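Local coordinates for putative fructose-bisphosphate aldolase (Coccidioides immitis, PDB 3PM6), which is a putative class II fructose-bisphosphate aldolase, a zinc-binding protein built as a TIM barrel and present as two chains in the assembly, at residues 33-38 with 249-254; 61-66 with 98-103; 89-94 with 159-164; 135-140 with 145-150; 175-180 with 186-191. All coordinates share one frame; numbering follows the deposited sequence.

Contact 1: residues 33-38 with 249-254; sequences CVYNLE and NVNRAV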
# COMPACT_ATOMS: atom_id res chain seq x y z
N CYS A 33 -4.77 13.06 3.83
CA CYS A 33 -5.32 12.18 2.83
C CYS A 33 -4.24 11.59 1.99
O CYS A 33 -3.37 12.31 1.46
CB CYS A 33 -6.27 12.94 1.91
SG CYS A 33 -7.60 13.67 2.82
N VAL A 34 -4.33 10.29 1.78
CA VAL A 34 -3.39 9.61 0.89
C VAL A 34 -4.12 8.62 0.02
O VAL A 34 -5.25 8.23 0.35
CB VAL A 34 -2.31 8.83 1.68
CG1 VAL A 34 -1.37 9.78 2.42
CG2 VAL A 34 -2.92 7.82 2.60
N TYR A 35 -3.45 8.19 -1.07
CA TYR A 35 -4.02 7.30 -2.09
C TYR A 35 -3.17 6.06 -2.31
O TYR A 35 -3.49 5.22 -3.17
CB TYR A 35 -4.08 7.99 -3.46
CG TYR A 35 -4.93 9.22 -3.51
CD1 TYR A 35 -6.30 9.15 -3.78
CD2 TYR A 35 -4.35 10.47 -3.28
CE1 TYR A 35 -7.07 10.34 -3.84
CE2 TYR A 35 -5.10 11.61 -3.33
CZ TYR A 35 -6.44 11.55 -3.62
OH TYR A 35 -7.11 12.75 -3.63
N ASN A 36 -2.08 5.97 -1.55
CA ASN A 36 -1.05 5.02 -1.86
C ASN A 36 -0.07 4.80 -0.71
O ASN A 36 -0.02 5.56 0.29
CB ASN A 36 -0.31 5.45 -3.15
CG ASN A 36 0.14 6.90 -3.11
OD1 ASN A 36 0.77 7.35 -2.14
ND2 ASN A 36 -0.18 7.64 -4.16
N LEU A 37 0.68 3.72 -0.83
CA LEU A 37 1.68 3.35 0.16
C LEU A 37 2.76 4.42 0.30
O LEU A 37 3.23 4.64 1.40
CB LEU A 37 2.32 2.00 -0.22
CG LEU A 37 3.55 1.43 0.49
CD1 LEU A 37 3.43 1.45 1.98
CD2 LEU A 37 3.74 -0.00 0.04
N GLU A 38 3.14 5.10 -0.78
CA GLU A 38 4.09 6.19 -0.64
C GLU A 38 3.57 7.25 0.35
O GLU A 38 4.34 7.79 1.14
CB GLU A 38 4.42 6.84 -1.99
CG GLU A 38 5.12 5.91 -2.97
CD GLU A 38 4.16 5.25 -3.97
OE1 GLU A 38 3.04 4.87 -3.58
OE2 GLU A 38 4.55 5.10 -5.15
N ASN A 249 -7.44 18.62 8.11
CA ASN A 249 -7.38 17.77 6.94
C ASN A 249 -6.59 18.41 5.81
O ASN A 249 -6.83 19.59 5.46
CB ASN A 249 -8.80 17.47 6.38
CG ASN A 249 -9.60 16.55 7.30
OD1 ASN A 249 -9.20 16.29 8.44
ND2 ASN A 249 -10.72 16.05 6.80
N VAL A 250 -5.78 17.59 5.16
CA VAL A 250 -4.91 18.03 4.10
C VAL A 250 -4.96 17.02 2.99
O VAL A 250 -5.03 15.83 3.24
CB VAL A 250 -3.45 18.10 4.61
CG1 VAL A 250 -2.54 18.60 3.53
CG2 VAL A 250 -3.37 19.02 5.82
N ASN A 251 -4.91 17.49 1.76
CA ASN A 251 -4.83 16.59 0.62
C ASN A 251 -3.78 17.03 -0.42
O ASN A 251 -2.62 16.56 -0.40
CB ASN A 251 -6.23 16.38 -0.01
CG ASN A 251 -6.20 15.40 -1.16
OD1 ASN A 251 -5.14 14.83 -1.43
ND2 ASN A 251 -7.33 15.20 -1.85
N ARG A 252 -4.20 17.91 -1.34
CA ARG A 252 -3.37 18.45 -2.42
C ARG A 252 -2.00 18.99 -1.97
O ARG A 252 -0.99 18.79 -2.67
CB ARG A 252 -4.12 19.57 -3.16
N ALA A 253 -1.96 19.63 -0.79
CA ALA A 253 -0.72 20.17 -0.26
C ALA A 253 0.35 19.08 -0.25
O ALA A 253 1.55 19.35 -0.49
CB ALA A 253 -0.93 20.74 1.17
N VAL A 254 -0.11 17.85 0.01
CA VAL A 254 0.79 16.72 0.11
C VAL A 254 0.88 15.97 -1.21
O VAL A 254 1.97 15.81 -1.75
CB VAL A 254 0.42 15.78 1.31
CG1 VAL A 254 1.24 14.46 1.26
CG2 VAL A 254 0.64 16.54 2.63

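Contact 2: residues 61-66 with 98-103; sequences WAIQYA and IKRAAD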
# COMPACT_ATOMS: atom_id res chain seq x y z
N TRP A 61 -12.74 5.44 -2.31
CA TRP A 61 -11.98 4.93 -3.45
C TRP A 61 -10.92 3.88 -3.07
O TRP A 61 -10.63 3.00 -3.88
CB TRP A 61 -11.27 6.07 -4.21
CG TRP A 61 -10.33 5.54 -5.24
CD1 TRP A 61 -10.64 5.16 -6.52
CD2 TRP A 61 -8.92 5.28 -5.08
NE1 TRP A 61 -9.51 4.70 -7.17
CE2 TRP A 61 -8.44 4.75 -6.31
CE3 TRP A 61 -8.01 5.46 -4.02
CZ2 TRP A 61 -7.09 4.41 -6.52
CZ3 TRP A 61 -6.68 5.10 -4.21
CH2 TRP A 61 -6.23 4.59 -5.46
N ALA A 62 -10.33 4.00 -1.89
CA ALA A 62 -9.31 3.06 -1.48
C ALA A 62 -9.89 1.65 -1.31
O ALA A 62 -9.23 0.65 -1.61
CB ALA A 62 -8.61 3.53 -0.21
N ILE A 63 -11.13 1.59 -0.85
CA ILE A 63 -11.82 0.30 -0.72
C ILE A 63 -12.32 -0.13 -2.13
O ILE A 63 -12.07 -1.28 -2.55
CB ILE A 63 -12.97 0.40 0.27
CG1 ILE A 63 -12.43 0.72 1.68
CG2 ILE A 63 -13.80 -0.88 0.27
CD1 ILE A 63 -13.46 1.50 2.57
N GLN A 64 -12.96 0.79 -2.87
CA GLN A 64 -13.44 0.53 -4.25
C GLN A 64 -12.29 -0.07 -5.08
O GLN A 64 -12.48 -1.03 -5.79
CB GLN A 64 -13.97 1.83 -4.92
CG GLN A 64 -15.41 2.22 -4.52
CD GLN A 64 -15.78 3.74 -4.61
OE1 GLN A 64 -15.18 4.55 -5.37
NE2 GLN A 64 -16.81 4.11 -3.85
N TYR A 65 -11.08 0.48 -4.92
CA TYR A 65 -9.94 0.09 -5.74
C TYR A 65 -9.17 -1.16 -5.26
O TYR A 65 -8.86 -2.01 -6.09
CB TYR A 65 -8.99 1.28 -5.92
CG TYR A 65 -7.56 0.94 -6.36
CD1 TYR A 65 -7.27 0.60 -7.69
CD2 TYR A 65 -6.50 1.02 -5.47
CE1 TYR A 65 -5.98 0.33 -8.10
CE2 TYR A 65 -5.19 0.77 -5.86
CZ TYR A 65 -4.94 0.42 -7.17
OH TYR A 65 -3.66 0.14 -7.55
N ALA A 66 -8.88 -1.26 -3.97
CA ALA A 66 -7.98 -2.29 -3.44
C ALA A 66 -8.62 -3.17 -2.37
O ALA A 66 -7.92 -3.85 -1.61
CB ALA A 66 -6.71 -1.63 -2.90
N ILE A 98 -20.20 3.07 4.10
CA ILE A 98 -19.85 3.31 5.49
C ILE A 98 -19.96 1.97 6.25
O ILE A 98 -19.04 1.56 6.97
CB ILE A 98 -20.73 4.45 6.06
CG1 ILE A 98 -20.25 5.79 5.45
CG2 ILE A 98 -20.70 4.50 7.60
CD1 ILE A 98 -21.15 6.99 5.71
N LYS A 99 -21.07 1.28 6.06
CA LYS A 99 -21.28 -0.01 6.73
C LYS A 99 -20.23 -0.99 6.25
O LYS A 99 -19.71 -1.75 7.04
CB LYS A 99 -22.65 -0.55 6.41
CG LYS A 99 -23.74 0.31 6.86
CD LYS A 99 -24.94 0.04 5.95
CE LYS A 99 -26.12 0.75 6.47
NZ LYS A 99 -26.39 0.27 7.84
N ARG A 100 -19.91 -0.97 4.96
CA ARG A 100 -18.91 -1.87 4.43
C ARG A 100 -17.55 -1.59 5.08
O ARG A 100 -16.83 -2.53 5.51
CB ARG A 100 -18.82 -1.76 2.91
CG ARG A 100 -17.80 -2.72 2.26
CD ARG A 100 -17.49 -2.35 0.80
NE ARG A 100 -16.45 -3.22 0.25
CZ ARG A 100 -16.12 -3.31 -1.04
NH1 ARG A 100 -15.17 -4.14 -1.42
NH2 ARG A 100 -16.75 -2.58 -1.95
N ALA A 101 -17.20 -0.32 5.19
CA ALA A 101 -15.96 0.05 5.91
C ALA A 101 -16.02 -0.33 7.40
O ALA A 101 -15.04 -0.80 7.95
CB ALA A 101 -15.66 1.53 5.74
N ALA A 102 -17.15 -0.09 8.04
CA ALA A 102 -17.30 -0.31 9.48
C ALA A 102 -17.24 -1.82 9.84
O ALA A 102 -16.79 -2.18 10.92
CB ALA A 102 -18.59 0.31 9.99
N ASP A 103 -17.70 -2.67 8.90
CA ASP A 103 -17.62 -4.13 9.00
C ASP A 103 -16.18 -4.65 8.93
O ASP A 103 -15.90 -5.77 9.39
CB ASP A 103 -18.47 -4.79 7.90
CG ASP A 103 -19.98 -4.57 8.10
OD1 ASP A 103 -20.43 -4.18 9.19
OD2 ASP A 103 -20.73 -4.80 7.13

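Contact 3: residues 89-94 with 159-164; sequences LDHAQD and DGVQDT. With ZN (zinc ion), chain S.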
# COMPACT_ATOMS: atom_id res chain seq x y z
N LEU A 89 -11.60 7.11 7.67
CA LEU A 89 -12.25 7.19 6.36
C LEU A 89 -12.84 8.57 6.13
O LEU A 89 -13.82 8.97 6.78
CB LEU A 89 -13.34 6.12 6.19
CG LEU A 89 -14.04 5.94 4.83
CD1 LEU A 89 -13.10 5.55 3.65
CD2 LEU A 89 -15.19 4.93 4.98
N ASP A 90 -12.26 9.32 5.19
CA ASP A 90 -12.74 10.70 4.95
C ASP A 90 -13.86 10.69 3.90
O ASP A 90 -13.87 9.81 3.02
CB ASP A 90 -11.53 11.54 4.49
CG ASP A 90 -11.80 13.03 4.42
OD1 ASP A 90 -12.74 13.56 5.08
OD2 ASP A 90 -11.05 13.68 3.66
N HIS A 91 -14.79 11.65 3.98
CA HIS A 91 -15.82 11.83 2.93
C HIS A 91 -16.52 10.56 2.46
O HIS A 91 -16.65 10.30 1.28
CB HIS A 91 -15.24 12.64 1.77
CG HIS A 91 -14.89 14.02 2.21
ND1 HIS A 91 -15.84 14.86 2.76
CD2 HIS A 91 -13.71 14.66 2.34
CE1 HIS A 91 -15.25 15.97 3.15
NE2 HIS A 91 -13.96 15.87 2.91
N ALA A 92 -16.94 9.75 3.40
CA ALA A 92 -17.76 8.64 3.05
C ALA A 92 -19.17 9.20 2.86
O ALA A 92 -19.80 9.60 3.84
CB ALA A 92 -17.70 7.60 4.17
N GLN A 93 -19.64 9.24 1.62
CA GLN A 93 -20.88 9.95 1.31
C GLN A 93 -22.02 9.03 0.90
O GLN A 93 -23.03 9.50 0.35
CB GLN A 93 -20.65 11.05 0.26
CG GLN A 93 -19.57 12.08 0.68
CD GLN A 93 -19.37 13.17 -0.37
OE1 GLN A 93 -19.70 12.99 -1.55
NE2 GLN A 93 -18.82 14.32 0.06
N ASP A 94 -21.86 7.74 1.21
CA ASP A 94 -22.79 6.68 0.82
C ASP A 94 -22.96 5.74 2.01
O ASP A 94 -22.00 5.13 2.44
CB ASP A 94 -22.20 5.91 -0.37
CG ASP A 94 -23.17 4.85 -0.96
OD1 ASP A 94 -23.99 4.22 -0.23
OD2 ASP A 94 -23.09 4.63 -2.20
N ASP A 159 -10.11 14.83 -6.11
CA ASP A 159 -9.93 13.45 -6.52
C ASP A 159 -10.30 12.54 -5.35
O ASP A 159 -9.62 12.55 -4.34
CB ASP A 159 -8.46 13.21 -6.92
CG ASP A 159 -8.25 11.85 -7.55
OD1 ASP A 159 -9.23 11.22 -8.04
OD2 ASP A 159 -7.08 11.39 -7.55
N GLY A 160 -11.40 11.81 -5.49
CA GLY A 160 -11.90 10.93 -4.43
C GLY A 160 -13.04 11.54 -3.63
O GLY A 160 -13.63 10.87 -2.75
N VAL A 161 -13.36 12.82 -3.90
CA VAL A 161 -14.45 13.51 -3.17
C VAL A 161 -15.42 14.11 -4.19
O VAL A 161 -15.00 14.93 -5.01
CB VAL A 161 -13.87 14.61 -2.20
CG1 VAL A 161 -14.99 15.38 -1.42
CG2 VAL A 161 -12.87 13.98 -1.21
N GLN A 162 -16.68 13.67 -4.20
CA GLN A 162 -17.64 14.14 -5.24
C GLN A 162 -17.87 15.67 -5.25
O GLN A 162 -17.92 16.29 -4.19
CB GLN A 162 -18.97 13.40 -5.14
CG GLN A 162 -19.90 13.54 -6.40
CD GLN A 162 -21.39 13.27 -6.08
OE1 GLN A 162 -21.76 12.20 -5.60
NE2 GLN A 162 -22.24 14.24 -6.37
N ASP A 163 -17.94 16.24 -6.47
CA ASP A 163 -18.51 17.58 -6.81
C ASP A 163 -19.78 17.93 -6.02
O ASP A 163 -20.53 17.04 -5.64
CB ASP A 163 -18.84 17.72 -8.37
CG ASP A 163 -19.83 16.62 -8.93
OD1 ASP A 163 -19.32 15.46 -9.17
OD2 ASP A 163 -21.10 16.84 -9.19
N THR A 164 -20.02 19.24 -5.81
CA THR A 164 -21.30 19.75 -5.30
C THR A 164 -22.02 20.58 -6.38
O THR A 164 -22.78 21.52 -6.08
CB THR A 164 -21.11 20.63 -4.09
OG1 THR A 164 -20.26 21.73 -4.45
CG2 THR A 164 -20.52 19.82 -2.89
ZN ZN S . -12.68 17.51 3.23
O HOH W 1 -15.87 10.98 -1.40
O HOH W 2 -18.42 16.68 -1.50
O HOH W 3 -21.88 11.75 -2.96
O HOH W 4 -17.85 11.33 -2.80

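Contact 4: residues 135-140 with 145-150; sequences ELVAYC and IATEAE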
# COMPACT_ATOMS: atom_id res chain seq x y z
N GLU A 135 -28.33 7.28 12.35
CA GLU A 135 -28.34 5.84 12.24
C GLU A 135 -27.00 5.25 11.85
O GLU A 135 -26.67 4.15 12.29
CB GLU A 135 -29.51 5.34 11.37
CG GLU A 135 -29.31 5.18 9.90
CD GLU A 135 -30.54 4.50 9.24
OE1 GLU A 135 -31.28 5.20 8.51
OE2 GLU A 135 -30.77 3.29 9.47
N LEU A 136 -26.21 5.98 11.07
CA LEU A 136 -24.89 5.50 10.72
C LEU A 136 -23.89 5.61 11.86
O LEU A 136 -22.97 4.79 11.95
CB LEU A 136 -24.36 6.17 9.43
CG LEU A 136 -25.14 5.75 8.18
CD1 LEU A 136 -24.90 6.77 7.06
CD2 LEU A 136 -24.84 4.33 7.73
N VAL A 137 -24.05 6.62 12.70
CA VAL A 137 -23.25 6.75 13.90
C VAL A 137 -23.49 5.54 14.81
O VAL A 137 -22.55 4.97 15.37
CB VAL A 137 -23.58 8.06 14.66
CG1 VAL A 137 -23.10 7.99 16.11
CG2 VAL A 137 -22.98 9.27 13.91
N ALA A 138 -24.76 5.14 14.95
CA ALA A 138 -25.10 3.95 15.75
C ALA A 138 -24.35 2.74 15.21
O ALA A 138 -23.69 2.00 15.97
CB ALA A 138 -26.64 3.71 15.73
N TYR A 139 -24.41 2.56 13.89
CA TYR A 139 -23.78 1.42 13.25
C TYR A 139 -22.25 1.39 13.47
O TYR A 139 -21.67 0.33 13.74
CB TYR A 139 -24.12 1.40 11.77
CG TYR A 139 -23.82 0.11 11.06
CD1 TYR A 139 -24.84 -0.85 10.83
CD2 TYR A 139 -22.53 -0.17 10.62
CE1 TYR A 139 -24.55 -2.08 10.16
CE2 TYR A 139 -22.22 -1.37 9.95
CZ TYR A 139 -23.23 -2.32 9.72
OH TYR A 139 -22.89 -3.49 9.06
N CYS A 140 -21.61 2.55 13.35
CA CYS A 140 -20.18 2.67 13.58
C CYS A 140 -19.81 2.44 15.07
O CYS A 140 -18.83 1.78 15.40
CB CYS A 140 -19.70 4.05 13.13
SG CYS A 140 -19.78 4.34 11.34
N ILE A 145 -16.20 2.34 16.51
CA ILE A 145 -15.69 3.34 15.56
C ILE A 145 -16.20 4.76 15.86
O ILE A 145 -17.39 4.97 15.99
CB ILE A 145 -16.05 2.91 14.12
CG1 ILE A 145 -15.39 1.55 13.80
CG2 ILE A 145 -15.68 4.01 13.10
CD1 ILE A 145 -15.86 0.92 12.46
N ALA A 146 -15.27 5.70 16.02
CA ALA A 146 -15.60 7.10 16.22
C ALA A 146 -16.06 7.76 14.90
O ALA A 146 -15.80 7.23 13.81
CB ALA A 146 -14.38 7.82 16.77
N THR A 147 -16.76 8.89 14.97
CA THR A 147 -17.41 9.45 13.77
C THR A 147 -17.32 10.95 13.69
O THR A 147 -17.25 11.64 14.70
CB THR A 147 -18.90 9.07 13.63
OG1 THR A 147 -19.62 9.57 14.74
CG2 THR A 147 -19.12 7.59 13.53
N GLU A 148 -17.33 11.45 12.47
CA GLU A 148 -17.28 12.88 12.18
C GLU A 148 -18.44 13.09 11.26
O GLU A 148 -18.71 12.23 10.43
CB GLU A 148 -15.97 13.21 11.47
CG GLU A 148 -15.84 14.63 10.92
CD GLU A 148 -14.50 14.85 10.22
OE1 GLU A 148 -13.45 14.34 10.71
OE2 GLU A 148 -14.48 15.52 9.16
N ALA A 149 -19.12 14.23 11.38
CA ALA A 149 -20.20 14.60 10.51
C ALA A 149 -20.08 16.05 10.11
O ALA A 149 -19.30 16.81 10.70
CB ALA A 149 -21.54 14.34 11.20
N GLU A 150 -20.80 16.41 9.05
CA GLU A 150 -20.76 17.77 8.50
C GLU A 150 -22.10 18.49 8.63
O GLU A 150 -23.03 18.29 7.82
CB GLU A 150 -20.36 17.72 7.03
CG GLU A 150 -20.17 19.09 6.38
CD GLU A 150 -19.52 18.97 4.99
OE1 GLU A 150 -18.54 18.23 4.85
OE2 GLU A 150 -19.99 19.63 4.06

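Contact 5: residues 175-180 with 186-191; sequences EESEEF and NWLAPA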
# COMPACT_ATOMS: atom_id res chain seq x y z
N GLU A 175 -26.95 26.35 15.80
CA GLU A 175 -28.15 25.54 16.01
C GLU A 175 -28.07 24.21 15.24
O GLU A 175 -28.35 23.15 15.82
CB GLU A 175 -29.45 26.32 15.74
N GLU A 176 -27.65 24.24 13.97
CA GLU A 176 -27.51 22.97 13.21
C GLU A 176 -26.42 22.12 13.88
O GLU A 176 -26.57 20.91 14.00
CB GLU A 176 -27.30 23.16 11.69
CG GLU A 176 -27.05 21.83 10.87
CD GLU A 176 -27.07 21.99 9.34
OE1 GLU A 176 -27.21 23.12 8.85
OE2 GLU A 176 -26.96 20.96 8.62
N SER A 177 -25.37 22.77 14.40
CA SER A 177 -24.30 22.07 15.13
C SER A 177 -24.83 21.31 16.34
O SER A 177 -24.54 20.11 16.50
CB SER A 177 -23.22 23.05 15.58
OG SER A 177 -22.59 23.65 14.47
N GLU A 178 -25.60 22.01 17.18
CA GLU A 178 -26.34 21.42 18.30
C GLU A 178 -27.21 20.24 17.87
O GLU A 178 -27.16 19.19 18.50
CB GLU A 178 -27.23 22.48 18.99
CG GLU A 178 -26.50 23.35 20.03
CD GLU A 178 -27.21 24.69 20.29
OE1 GLU A 178 -28.46 24.74 20.11
OE2 GLU A 178 -26.51 25.68 20.65
N GLU A 179 -28.00 20.42 16.80
CA GLU A 179 -28.78 19.30 16.25
C GLU A 179 -27.87 18.09 15.97
O GLU A 179 -28.24 16.96 16.29
CB GLU A 179 -29.61 19.67 14.99
CG GLU A 179 -30.41 21.02 15.07
CD GLU A 179 -31.25 21.38 13.79
OE1 GLU A 179 -31.15 22.52 13.23
OE2 GLU A 179 -32.05 20.50 13.40
N PHE A 180 -26.69 18.32 15.39
CA PHE A 180 -25.80 17.20 15.05
C PHE A 180 -25.14 16.54 16.27
O PHE A 180 -24.93 15.31 16.29
CB PHE A 180 -24.79 17.56 13.97
CG PHE A 180 -25.33 17.39 12.59
CD1 PHE A 180 -25.12 16.21 11.90
CD2 PHE A 180 -26.07 18.40 11.98
CE1 PHE A 180 -25.64 16.04 10.64
CE2 PHE A 180 -26.58 18.24 10.71
CZ PHE A 180 -26.36 17.07 10.04
N ASN A 186 -18.71 12.29 17.21
CA ASN A 186 -17.64 12.76 18.09
C ASN A 186 -17.05 14.07 17.61
O ASN A 186 -16.72 14.93 18.43
CB ASN A 186 -16.54 11.72 18.17
CG ASN A 186 -17.06 10.37 18.66
OD1 ASN A 186 -17.21 9.42 17.86
ND2 ASN A 186 -17.37 10.30 19.96
N TRP A 187 -16.93 14.23 16.28
CA TRP A 187 -16.32 15.42 15.67
C TRP A 187 -17.25 16.06 14.63
O TRP A 187 -18.05 15.37 14.04
CB TRP A 187 -15.00 15.06 15.01
CG TRP A 187 -14.11 14.17 15.85
CD1 TRP A 187 -13.95 14.21 17.21
CD2 TRP A 187 -13.21 13.16 15.38
NE1 TRP A 187 -13.05 13.24 17.61
CE2 TRP A 187 -12.59 12.58 16.51
CE3 TRP A 187 -12.90 12.67 14.11
CZ2 TRP A 187 -11.65 11.57 16.40
CZ3 TRP A 187 -11.97 11.64 14.01
CH2 TRP A 187 -11.36 11.11 15.14
N LEU A 188 -17.12 17.37 14.44
CA LEU A 188 -17.93 18.14 13.50
C LEU A 188 -17.02 18.86 12.53
O LEU A 188 -16.01 19.41 12.93
CB LEU A 188 -18.78 19.19 14.24
CG LEU A 188 -20.13 18.80 14.87
CD1 LEU A 188 -20.85 20.01 15.42
CD2 LEU A 188 -21.03 18.11 13.84
N ALA A 189 -17.39 18.86 11.24
CA ALA A 189 -16.67 19.54 10.17
C ALA A 189 -17.52 20.73 9.77
O ALA A 189 -18.47 20.57 9.00
CB ALA A 189 -16.49 18.61 8.97
N PRO A 190 -17.21 21.91 10.32
CA PRO A 190 -18.13 23.00 9.99
C PRO A 190 -17.86 23.62 8.63
O PRO A 190 -16.72 23.64 8.16
CB PRO A 190 -17.91 24.03 11.13
CG PRO A 190 -16.46 23.72 11.70
CD PRO A 190 -16.29 22.22 11.45
N ALA A 191 -18.92 24.10 7.99
CA ALA A 191 -18.85 24.95 6.79
C ALA A 191 -18.86 26.42 7.24
O ALA A 191 -19.84 26.91 7.78
CB ALA A 191 -20.03 24.66 5.86

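Contact 1: residues 33-38 with 249-254
Y35 and N251 meet at their polar ends, the two side chains crossing at about a right angle. N251 ND2 gives a hydrogen bond of 3.0 Å to Y35 OH. The hydroxyl oxygen lies close to the amide plane of N251, so this N-H is well aimed. Ring and amide are turned 44° against each other, and N251 OD1 comes near Y35 CE2 at an oblique angle. N251 has its CG anti to the backbone N (chi1 -177°), which carries the amide out over C33 to the tyrosine. C33 CB packs against the base of that amide, 3.9 Å from N251 CG. The backbones are tied as well: C33 N donates to V250 O at 2.8 Å. All these groups are buried, and their polar ends have further partners. Y35 OH is also hydrogen-bonded to D159 O. N251 ND2 has a second bond to E158 OE1, and N251 OD1 takes one from N255 ND2. Both ends of the amide, ND2 and OD1, are therefore bonded, which fixes its rotation. The C33 side chain is about 6 Å from the zinc ion. The contact closes the barrel, because 29-33 is the first strand and 245-250 the last. Helix 37-49 leaves from one segment and helix 252-265 from the other, with helix 271-292 packed against E38 and V254.

Contact 2: residues 61-66 with 98-103
I63 has the most surface buried here, and it divides its two branches between R100 and A101. Its CG2 methyl sits over one face of the R100 guanidinium group, offset toward the rim. The closest atoms are I63 CG2 and R100 NE, 3.5 Å apart, and R100 CZ is almost as near to the same methyl. The two side chains run past each other in opposite directions. R100 reaches this position because its CG is anti to the backbone N (chi1 -179°) and its chain stays extended as far as NE. The flat group thus presents one face to the CG2 methyl, while its NH1 forms a salt bridge with D67. The salt bridge is consistent with a fixed guanidinium at the margin of the contact, where R100 is exposed. The other branch of I63 turns inward. Its CD1 packs on A101 CB at 3.9 Å, and both residues are buried. A101 also rests on L89 of strand 85-92 and on F114, while I63 touches V71 of helix 69-80. On the other side of helix 60-66, W61 and Y65 face the second subunit, where W61 NE1 bonds to E276 of that chain. The contact is helix-helix packing of I63 on A101, with the arginine flanking it. Its two helices, 60-66 and 95-103, belong to the outer layer around the parallel strands, as is usual in a TIM barrel.

Contact 3: residues 89-94 with 159-164
H91 carries its CG anti to the carbonyl carbon (chi1 -65°), which turns the imidazole toward V161. On V161, CG1 is anti to the backbone N (chi1 179°) and comes over one face of that ring. The pair lies at the end of strand 85-92 of the TIM barrel, beside the zinc site, and the loop 159-164 covers it. V161 and H91 make a CH-pi interaction. V161 CG1 is 4.1 Å from the centroid of the H91 ring and 20° off its normal. D90 OD1 lies over the opposite face, so the ring is held between the two. H91 ND1 is hydrogen-bonded to D120 OD2, a second-shell partner that probably positions the ring. H196 and H227 complete the zinc ligands. Further out, Q93 OE1 is 3.7 Å from Q162 CB, but the polar atoms of Q93 and Q162 are joined by water. Two waters donate to Q93 OE1; one also donates to Q162 OE1, and the other accepts from Q162 N. A third accepts from Q93 NE2, which is also bonded to D120, and donates to Q162 O. Another water donates to both H91 O and G160 O, bridging the two backbones. At the inner end, H91 NE2 binds the zinc ion at 2.1 Å.

Contact 4: residues 135-140 with 145-150
C140 and I145 join their backbones as the chain turns from helix to strand, with I145 N donating to C140 O at 2.9 Å. The donor stands above the carbonyl plane, 41° out of it, rather than on a lone pair. The same turn brings the side chains together. I145 CB lies 3.9 Å from C140 CB, and I145 CG2 is close to it as well. C140 has the most surface buried in this contact. Its CB also meets T147 CG2 at 3.6 Å, and its SG lies a little farther from the same methyl. One cysteine thus touches both I145 and T147, alternate residues whose side chains face the helix. T147 places OG1 between the backbone N and the carbonyl carbon (chi1 61°). This sets its two branches against different helix residues. CG2 goes to C140, while OG1 goes to V137, with V137 CG2 3.5 Å from T147 OG1. The V137 and T147 side chains meet at a slant. All four residues are buried, and the packing between them is mainly apolar. The CB of E148 points away from the helix; its carboxylate makes a salt bridge with K247 and a hydrogen bond with H227, a zinc ligand. The contact joins the helix and second strand of the beta-alpha-beta unit formed by 116-119, 126-141 and 146-149. Strand 146-149 lies between strands 116-119 and 187-188. Helix 95-103 flanks the helix side, with I98 against C140 and A102 against I145.

Contact 5: residues 175-180 with 186-191
L188 meets S177 and F180 across the contact, and the segment that carries it begins at N186. N186 lies just ahead of the strand and bonds through OD1 to T147 N of the neighbouring strand. W187 follows, with its CB on the other side of the strand from that of L188. L188 then turns its CB toward the helix. Its CG is anti to the carbonyl carbon (chi1 -84°), and its two methyls spread over different parts of the helix surface. CD1 goes to S177, lying 3.9 Å from S177 CB and 3.8 Å from S177 O. It therefore rests on both side chain and backbone of that serine. The hydroxyl has its own partner: S177 OG is hydrogen-bonded to T173 O. This is helix-on-strand packing in the beta-alpha-beta unit of 146-149, 174-181 and 187-188, one of the repeating steps of the TIM barrel. The other methyl, CD2, goes to F180, at 3.8 Å from F180 CB. Only the base of the phenylalanine takes part. The ring packs instead on A149, P151 and helix 126-141. Within the helix, E176 O lies in the plane of that ring, at its edge. All three touching residues are buried. Beyond the strand, A189 touches E148 and the zinc ligand H227. P190 next packs on I214 of helix 208-218, the helix that S177 also touches.

Contacts 1, 3, 4 and 5 all reach the closed parallel sheet, while contact 2 lies in the helical layer outside it. Contact 3 holds the zinc ligand H91. Contact 1 is its neighbour, with centres about 14 Å apart, and C33 SG comes to 3.5 Å from D90 OD2. Contact 2 backs onto contact 3 through I98 CG1 and A92 CB, 3.4 Å apart. It reaches contact 4 through a probable hydrogen bond of 2.6 Å between D103 OD1 and Y139 OH. Contacts 4 and 5 use adjacent strands, where A149 O and A189 N are 2.9 Å apart. Contacts 1 and 5 lie on opposite sides of the chain's centre, with centres about 25 Å apart.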